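Local coordinates for putative activator of HSP90 (Plasmodium falciparum, PDB 3N72), which probably binds the chaperone Hsp90 and stimulates its ATPase activity, the chain here comprising the N-terminal domain of this Aha1-family activator, at residues N68-L79 with F90-T101. Numbering follows the deposited sequence. Where two conformers were deposited one is given.
Sequences NSFEYIIKFEWL and FGGSVEIPDFST
Trp78 lies flat over the glycine pair Gly91 and Gly92: Gly91 CA sits 3.4 Å from the centroid of the six-membered ring, only 6° off its normal, and Gly92 N lies over the same face, nearer its rim. Both glycine N-H groups converge on Trp78 O, at 3.0 Å from Gly91 N and 3.2 Å from Gly92 N, which defines a classic beta bulge. The indole is swung across to the partner strand because CG stands between the backbone N and the carbonyl carbon (chi1 68°), and its NE1 is bonded to Glu114 O. The Phe76 ring likewise turns toward the partner strand, with Val94 CB 3.6 Å from its centroid, over the face, and Ile96 CD1 at the ring's edge. Trp78, Phe76, Val94 and Ile96 lie on the buried face of an antiparallel hairpin, strands 65-82 and 87-100, in the curved sheet of the Aha1 N-terminal domain; Tyr72 and Ile74 pack there on helix 23-35, and Trp78 on helix 120-142. A second bulge sets Pro97 and Asp98 opposite the single residue Ile73, where the chain turns a corner at Pro97. Beyond it, Thr101 OG1 accepts a hydrogen bond from Phe70 N at 2.9 Å and donates to Asn68 OD1 at 3.1 Å, Asn68 ND2 being bonded to Gln146 OE1, while Thr101 N lies over the centre of the Phe70 ring. The reverse face is looser and more polar: Lys75 NZ and Glu95 OE2 stay 5.4 Å apart, too far for a salt bridge. Even so, the exposed Phe90 ring comes close to Glu77, CE1 lying 3.3 Å from OE1, an oxygen that also accepts a hydrogen bond from Asn50.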
loop_
_atom_site.group_PDB
_atom_site.type_symbol
_atom_site.label_atom_id
_atom_site.label_comp_id
_atom_site.label_asym_id
_atom_site.label_seq_id
_atom_site.Cartn_x
_atom_site.Cartn_y
_atom_site.Cartn_z
ATOM N N ASN B 68 0.445 -0.201 -20.333
ATOM C CA ASN B 68 -0.921 0.206 -19.978
ATOM C C ASN B 68 -1.967 -0.210 -21.009
ATOM O O ASN B 68 -1.654 -0.375 -22.195
ATOM C CB ASN B 68 -1.004 1.726 -19.711
ATOM C CG ASN B 68 -1.247 2.529 -20.983
ATOM O OD1 ASN B 68 -2.388 2.684 -21.438
ATOM N ND2 ASN B 68 -0.184 3.032 -21.569
ATOM N N SER B 69 -3.209 -0.389 -20.553
ATOM C CA SER B 69 -4.333 -0.580 -21.459
ATOM C C SER B 69 -5.537 0.165 -20.867
ATOM O O SER B 69 -5.929 -0.090 -19.713
ATOM C CB SER B 69 -4.639 -2.077 -21.573
ATOM O OG SER B 69 -5.751 -2.300 -22.412
ATOM N N PHE B 70 -6.098 1.104 -21.628
ATOM C CA PHE B 70 -7.351 1.707 -21.222
ATOM C C PHE B 70 -8.269 1.907 -22.422
ATOM O O PHE B 70 -7.819 2.000 -23.572
ATOM C CB PHE B 70 -7.134 3.048 -20.465
ATOM C CG PHE B 70 -6.591 4.160 -21.324
ATOM C CD1 PHE B 70 -7.465 5.048 -22.001
ATOM C CD2 PHE B 70 -5.211 4.339 -21.461
ATOM C CE1 PHE B 70 -6.956 6.090 -22.806
ATOM C CE2 PHE B 70 -4.702 5.367 -22.260
ATOM C CZ PHE B 70 -5.572 6.236 -22.937
ATOM N N GLU B 71 -9.567 1.950 -22.153
ATOM C CA GLU B 71 -10.559 2.290 -23.170
ATOM C C GLU B 71 -11.800 2.817 -22.453
ATOM O O GLU B 71 -12.261 2.210 -21.482
ATOM C CB GLU B 71 -10.909 1.070 -24.024
ATOM C CG GLU B 71 -11.659 -0.013 -23.265
ATOM C CD GLU B 71 -11.764 -1.325 -24.036
ATOM O OE1 GLU B 71 -12.332 -1.314 -25.153
ATOM O OE2 GLU B 71 -11.281 -2.365 -23.517
ATOM N N TYR B 72 -12.308 3.954 -22.925
ATOM C CA TYR B 72 -13.506 4.609 -22.333
ATOM C C TYR B 72 -14.479 5.091 -23.385
ATOM O O TYR B 72 -14.085 5.537 -24.480
ATOM C CB TYR B 72 -13.149 5.782 -21.365
ATOM C CG TYR B 72 -12.650 5.252 -20.081
ATOM C CD1 TYR B 72 -11.264 5.015 -19.892
ATOM C CD2 TYR B 72 -13.538 4.842 -19.101
ATOM C CE1 TYR B 72 -10.802 4.432 -18.727
ATOM C CE2 TYR B 72 -13.085 4.226 -17.942
ATOM C CZ TYR B 72 -11.708 4.033 -17.772
ATOM O OH TYR B 72 -11.284 3.443 -16.626
ATOM N N ILE B 73 -15.762 4.976 -23.039
ATOM C CA ILE B 73 -16.832 5.741 -23.642
ATOM C C ILE B 73 -17.094 6.885 -22.662
ATOM O O ILE B 73 -17.290 6.644 -21.458
ATOM C CB ILE B 73 -18.111 4.883 -23.797
ATOM C CG1 ILE B 73 -17.851 3.698 -24.741
ATOM C CG2 ILE B 73 -19.288 5.754 -24.277
ATOM C CD1 ILE B 73 -18.547 2.432 -24.327
ATOM N N ILE B 74 -17.055 8.125 -23.154
ATOM C CA ILE B 74 -17.292 9.290 -22.294
ATOM C C ILE B 74 -18.500 10.001 -22.885
ATOM O O ILE B 74 -18.439 10.451 -24.013
ATOM C CB ILE B 74 -16.085 10.240 -22.264
ATOM C CG1 ILE B 74 -14.802 9.458 -21.922
ATOM C CG2 ILE B 74 -16.325 11.391 -21.254
ATOM C CD1 ILE B 74 -13.507 10.215 -22.212
ATOM N N LYS B 75 -19.589 10.040 -22.128
ATOM C CA LYS B 75 -20.842 10.660 -22.598
ATOM C C LYS B 75 -21.301 11.683 -21.579
ATOM O O LYS B 75 -21.489 11.368 -20.386
ATOM C CB LYS B 75 -21.903 9.585 -22.841
ATOM C CG LYS B 75 -23.172 10.195 -23.473
ATOM C CD LYS B 75 -24.014 9.200 -24.219
ATOM C CE LYS B 75 -25.290 9.875 -24.807
ATOM N NZ LYS B 75 -24.948 10.829 -25.880
ATOM N N PHE B 76 -21.475 12.924 -22.044
ATOM C CA PHE B 76 -21.703 14.021 -21.148
ATOM C C PHE B 76 -22.513 15.091 -21.835
ATOM O O PHE B 76 -22.973 14.897 -22.956
ATOM C CB PHE B 76 -20.382 14.591 -20.574
ATOM C CG PHE B 76 -19.306 14.952 -21.602
ATOM C CD1 PHE B 76 -18.919 16.285 -21.770
ATOM C CD2 PHE B 76 -18.621 13.969 -22.326
ATOM C CE1 PHE B 76 -17.898 16.636 -22.637
ATOM C CE2 PHE B 76 -17.590 14.310 -23.226
ATOM C CZ PHE B 76 -17.230 15.648 -23.378
ATOM N N GLU B 77 -22.708 16.204 -21.147
ATOM C CA GLU B 77 -23.492 17.285 -21.709
ATOM C C GLU B 77 -22.687 18.583 -21.789
ATOM O O GLU B 77 -21.762 18.776 -21.025
ATOM C CB GLU B 77 -24.781 17.453 -20.920
ATOM C CG GLU B 77 -25.653 16.177 -21.065
ATOM C CD GLU B 77 -26.878 16.146 -20.119
ATOM O OE1 GLU B 77 -26.964 17.004 -19.223
ATOM O OE2 GLU B 77 -27.764 15.262 -20.296
ATOM N N TRP B 78 -23.029 19.442 -22.742
ATOM C CA TRP B 78 -22.384 20.762 -22.841
ATOM C C TRP B 78 -23.408 21.850 -22.567
ATOM O O TRP B 78 -24.608 21.679 -22.825
ATOM C CB TRP B 78 -21.709 20.968 -24.199
ATOM C CG TRP B 78 -22.649 21.086 -25.419
ATOM C CD1 TRP B 78 -23.125 20.064 -26.191
ATOM C CD2 TRP B 78 -23.158 22.301 -26.001
ATOM N NE1 TRP B 78 -23.911 20.562 -27.215
ATOM C CE2 TRP B 78 -23.942 21.931 -27.132
ATOM C CE3 TRP B 78 -23.013 23.670 -25.690
ATOM C CZ2 TRP B 78 -24.612 22.878 -27.928
ATOM C CZ3 TRP B 78 -23.661 24.612 -26.499
ATOM C CH2 TRP B 78 -24.451 24.210 -27.599
ATOM N N LEU B 79 -22.926 22.964 -22.022
ATOM C CA LEU B 79 -23.767 24.074 -21.607
ATOM C C LEU B 79 -23.035 25.354 -21.987
ATOM O O LEU B 79 -21.849 25.331 -22.340
ATOM C CB LEU B 79 -24.046 24.022 -20.083
ATOM C CG LEU B 79 -24.898 22.859 -19.513
ATOM C CD1 LEU B 79 -24.034 21.682 -19.011
ATOM C CD2 LEU B 79 -25.802 23.348 -18.371
ATOM N N PHE B 90 -28.625 25.079 -21.163
ATOM C CA PHE B 90 -28.315 23.761 -21.673
ATOM C C PHE B 90 -28.118 23.759 -23.197
ATOM O O PHE B 90 -28.929 24.304 -23.954
ATOM C CB PHE B 90 -29.459 22.803 -21.298
ATOM C CG PHE B 90 -29.195 21.393 -21.686
ATOM C CD1 PHE B 90 -28.189 20.664 -21.049
ATOM C CD2 PHE B 90 -29.944 20.782 -22.670
ATOM C CE1 PHE B 90 -27.922 19.356 -21.400
ATOM C CE2 PHE B 90 -29.668 19.450 -23.025
ATOM C CZ PHE B 90 -28.670 18.751 -22.388
ATOM N N GLY B 91 -27.068 23.081 -23.657
ATOM C CA GLY B 91 -26.731 23.036 -25.085
ATOM C C GLY B 91 -27.008 21.710 -25.770
ATOM O O GLY B 91 -27.634 21.656 -26.854
ATOM N N GLY B 92 -26.518 20.630 -25.168
ATOM C CA GLY B 92 -26.729 19.326 -25.772
ATOM C C GLY B 92 -25.789 18.283 -25.224
ATOM O O GLY B 92 -25.374 18.351 -24.061
ATOM N N SER B 93 -25.499 17.287 -26.055
ATOM C CA SER B 93 -24.716 16.119 -25.619
ATOM C C SER B 93 -23.390 16.048 -26.359
ATOM O O SER B 93 -23.255 16.571 -27.466
ATOM C CB SER B 93 -25.499 14.817 -25.848
ATOM O OG SER B 93 -25.707 14.605 -27.248
ATOM N N VAL B 94 -22.427 15.383 -25.723
ATOM C CA VAL B 94 -21.126 15.091 -26.301
ATOM C C VAL B 94 -20.838 13.628 -26.020
ATOM O O VAL B 94 -21.017 13.153 -24.886
ATOM C CB VAL B 94 -19.969 15.900 -25.654
ATOM C CG1 VAL B 94 -18.696 15.705 -26.462
ATOM C CG2 VAL B 94 -20.297 17.383 -25.525
ATOM N N GLU B 95 -20.387 12.920 -27.050
ATOM C CA GLU B 95 -20.043 11.516 -26.911
ATOM C C GLU B 95 -18.679 11.257 -27.503
ATOM O O GLU B 95 -18.427 11.565 -28.678
ATOM C CB GLU B 95 -21.076 10.641 -27.609
ATOM C CG GLU B 95 -20.729 9.169 -27.558
ATOM C CD GLU B 95 -21.339 8.353 -28.704
ATOM O OE1 GLU B 95 -21.262 8.767 -29.905
ATOM O OE2 GLU B 95 -21.849 7.261 -28.393
ATOM N N ILE B 96 -17.809 10.651 -26.701
ATOM C CA ILE B 96 -16.518 10.210 -27.194
ATOM C C ILE B 96 -16.573 8.694 -27.109
ATOM O O ILE B 96 -16.458 8.119 -26.018
ATOM C CB ILE B 96 -15.372 10.766 -26.362
ATOM C CG1 ILE B 96 -15.484 12.310 -26.286
ATOM C CG2 ILE B 96 -14.033 10.239 -26.890
ATOM C CD1 ILE B 96 -14.389 12.997 -25.457
ATOM N N PRO B 97 -16.819 8.044 -28.247
ATOM C CA PRO B 97 -17.159 6.629 -28.116
ATOM C C PRO B 97 -15.939 5.729 -27.898
ATOM O O PRO B 97 -16.087 4.585 -27.443
ATOM C CB PRO B 97 -17.849 6.324 -29.444
ATOM C CG PRO B 97 -17.411 7.373 -30.361
ATOM C CD PRO B 97 -17.194 8.586 -29.563
ATOM N N ASP B 98 -14.754 6.248 -28.173
ATOM C CA ASP B 98 -13.557 5.421 -28.159
ATOM C C ASP B 98 -12.315 6.158 -27.688
ATOM O O ASP B 98 -11.424 6.466 -28.474
ATOM C CB ASP B 98 -13.318 4.829 -29.550
ATOM C CG ASP B 98 -12.167 3.846 -29.570
ATOM O OD1 ASP B 98 -11.970 3.129 -28.551
ATOM O OD2 ASP B 98 -11.449 3.807 -30.593
ATOM N N PHE B 99 -12.236 6.433 -26.400
ATOM C CA PHE B 99 -11.048 7.095 -25.861
ATOM C C PHE B 99 -10.155 5.986 -25.292
ATOM O O PHE B 99 -10.456 5.434 -24.254
ATOM C CB PHE B 99 -11.482 8.124 -24.790
ATOM C CG PHE B 99 -10.343 8.882 -24.182
ATOM C CD1 PHE B 99 -9.731 9.921 -24.864
ATOM C CD2 PHE B 99 -9.865 8.521 -22.932
ATOM C CE1 PHE B 99 -8.649 10.617 -24.267
ATOM C CE2 PHE B 99 -8.817 9.172 -22.360
ATOM C CZ PHE B 99 -8.191 10.218 -23.013
ATOM N N SER B 100 -9.053 5.669 -25.960
ATOM C CA SER B 100 -8.324 4.453 -25.648
ATOM C C SER B 100 -6.815 4.622 -25.777
ATOM O O SER B 100 -6.322 5.617 -26.337
ATOM C CB SER B 100 -8.801 3.335 -26.577
ATOM O OG SER B 100 -8.295 3.527 -27.896
ATOM N N THR B 101 -6.065 3.630 -25.291
ATOM C CA THR B 101 -4.615 3.637 -25.547
ATOM C C THR B 101 -4.297 3.912 -27.038
ATOM O O THR B 101 -3.423 4.731 -27.364
ATOM C CB THR B 101 -3.952 2.319 -25.083
ATOM O OG1 THR B 101 -4.354 2.043 -23.744
ATOM C CG2 THR B 101 -2.401 2.434 -25.107
#